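Local structure of probable 2-phosphosulfolactate phosphatase (Clostridium acetobutylicum, 1VR0) at residues Ala194-Val197 with Tyr198-Glu202. The protein probably catalyses the magnesium-dependent hydrolysis of (2R)-O-phospho-3-sulfolactate to (2R)-3-sulfolactate and phosphate. Sequence-based numbering, arbitrary orientation.
Sequences AQYV and YKTNE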
loop_
_atom_site.group_PDB
_atom_site.type_symbol
_atom_site.label_atom_id
_atom_site.label_comp_id
_atom_site.label_asym_id
_atom_site.label_seq_id
_atom_site.Cartn_x
_atom_site.Cartn_y
_atom_site.Cartn_z
ATOM N N ALA A 194 -4.933 2.709 7.427
ATOM C CA ALA A 194 -4.979 1.544 8.308
ATOM C C ALA A 194 -5.779 1.858 9.563
ATOM O O ALA A 194 -6.656 1.094 9.946
ATOM C CB ALA A 194 -3.601 1.122 8.694
ATOM N N GLN A 195 -5.472 2.977 10.209
ATOM C CA GLN A 195 -6.165 3.356 11.418
ATOM C C GLN A 195 -7.667 3.497 11.164
ATOM O O GLN A 195 -8.482 3.105 11.992
ATOM C CB GLN A 195 -5.545 4.651 11.955
ATOM C CG GLN A 195 -5.981 5.042 13.356
ATOM C CD GLN A 195 -7.258 5.807 13.378
ATOM O OE1 GLN A 195 -7.602 6.481 12.386
ATOM N NE2 GLN A 195 -8.028 5.682 14.479
ATOM N N TYR A 196 -8.016 4.028 9.998
ATOM C CA TYR A 196 -9.405 4.201 9.598
ATOM C C TYR A 196 -10.128 2.875 9.486
ATOM O O TYR A 196 -11.268 2.739 9.986
ATOM C CB TYR A 196 -9.511 4.941 8.259
ATOM C CG TYR A 196 -10.922 4.921 7.728
ATOM C CD1 TYR A 196 -11.913 5.696 8.313
ATOM C CD2 TYR A 196 -11.281 4.093 6.648
ATOM C CE1 TYR A 196 -13.226 5.662 7.841
ATOM C CE2 TYR A 196 -12.584 4.060 6.169
ATOM C CZ TYR A 196 -13.558 4.842 6.772
ATOM O OH TYR A 196 -14.865 4.797 6.309
ATOM N N VAL A 197 -9.463 1.908 8.841
ATOM C CA VAL A 197 -10.007 0.569 8.664
ATOM C C VAL A 197 -10.231 -0.076 10.028
ATOM O O VAL A 197 -11.300 -0.701 10.275
ATOM C CB VAL A 197 -9.063 -0.320 7.818
ATOM C CG1 VAL A 197 -9.530 -1.779 7.814
ATOM C CG2 VAL A 197 -8.980 0.199 6.411
ATOM N N TYR A 198 -9.238 0.072 10.915
ATOM C CA TYR A 198 -9.376 -0.459 12.274
ATOM C C TYR A 198 -10.520 0.236 13.011
ATOM O O TYR A 198 -11.424 -0.415 13.522
ATOM C CB TYR A 198 -8.091 -0.329 13.098
ATOM C CG TYR A 198 -8.401 -0.559 14.532
ATOM C CD1 TYR A 198 -8.612 -1.855 14.994
ATOM C CD2 TYR A 198 -8.612 0.513 15.425
ATOM C CE1 TYR A 198 -8.984 -2.098 16.310
ATOM C CE2 TYR A 198 -8.974 0.271 16.759
ATOM C CZ TYR A 198 -9.146 -1.042 17.194
ATOM O OH TYR A 198 -9.501 -1.354 18.494
ATOM N N LYS A 199 -10.462 1.557 13.063
ATOM C CA LYS A 199 -11.407 2.372 13.839
ATOM C C LYS A 199 -12.863 2.025 13.441
ATOM O O LYS A 199 -13.744 2.016 14.282
ATOM C CB LYS A 199 -11.006 3.832 13.572
ATOM C CG LYS A 199 -11.677 4.997 14.271
ATOM C CD LYS A 199 -11.475 6.330 13.347
ATOM C CE LYS A 199 -10.842 7.591 14.085
ATOM N NZ LYS A 199 -11.887 8.661 14.356
ATOM N N THR A 200 -13.100 1.662 12.182
ATOM C CA THR A 200 -14.442 1.287 11.709
ATOM C C THR A 200 -14.753 -0.214 11.800
ATOM O O THR A 200 -15.757 -0.671 11.285
ATOM C CB THR A 200 -14.671 1.760 10.228
ATOM O OG1 THR A 200 -13.556 1.380 9.420
ATOM C CG2 THR A 200 -14.808 3.238 10.141
ATOM N N ASN A 201 -13.897 -0.970 12.473
ATOM C CA ASN A 201 -13.988 -2.419 12.560
ATOM C C ASN A 201 -13.186 -2.855 13.781
ATOM O O ASN A 201 -12.301 -3.695 13.685
ATOM C CB ASN A 201 -13.353 -3.014 11.293
ATOM C CG ASN A 201 -14.192 -2.801 10.035
ATOM O OD1 ASN A 201 -15.112 -3.539 9.812
ATOM N ND2 ASN A 201 -13.833 -1.832 9.198
ATOM N N GLU A 202 -13.469 -2.257 14.930
ATOM C CA GLU A 202 -12.656 -2.462 16.138
ATOM C C GLU A 202 -12.489 -3.892 16.594
ATOM O O GLU A 202 -11.488 -4.240 17.210
ATOM C CB GLU A 202 -13.222 -1.665 17.304
ATOM C CG GLU A 202 -12.709 -0.245 17.267
ATOM C CD GLU A 202 -13.492 0.663 18.165
ATOM O OE1 GLU A 202 -13.988 0.162 19.213
ATOM O OE2 GLU A 202 -13.612 1.871 17.818
#
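Tyr198 N donates to Ala194 O at 2.9 Å and Lys199 N to Gln195 O at 2.7 Å, two nearly straight i to i+4 bonds of helix 189-199. One residue on, Thr200 N makes a third of the same kind to Tyr196 O, longer at 3.1 Å and more bent, but Thr200 has already left helical backbone angles, and Asn201 N turns back to Tyr198 O.

This is the C-terminal end of the helix, where polar side chains supplement or replace backbone amides. Thr200 suits the position because its short side chain can fold back: OG1 sits between the backbone N and the carbonyl carbon (chi1 48°) and donates to Tyr196 O at 2.7 Å, approaching from the face of the carbonyl plane opposite to Thr200 N, so two bonds grip one oxygen. The same OG1 lies over the centre of the Tyr196 ring, and the methyl CG2 packs 3.7 Å from Tyr196 CE1. At Val197 O the poorly angled Asn201 N is replaced by Asn201 ND2, whose short amide side chain aims an N-H back at 3.0 Å, in both the carbonyl and amide planes.

On another side of the helix, the aliphatic part of Lys199 crosses the amide end of Gln195, its long flexible chain suiting an exposed position. Tyr196 faces the second subunit, its OH hydrogen-bonded to Thr200 of that chain, whereas Tyr198 meets Tyr173 of helix 165-181 and bonds through its OH to Lys232.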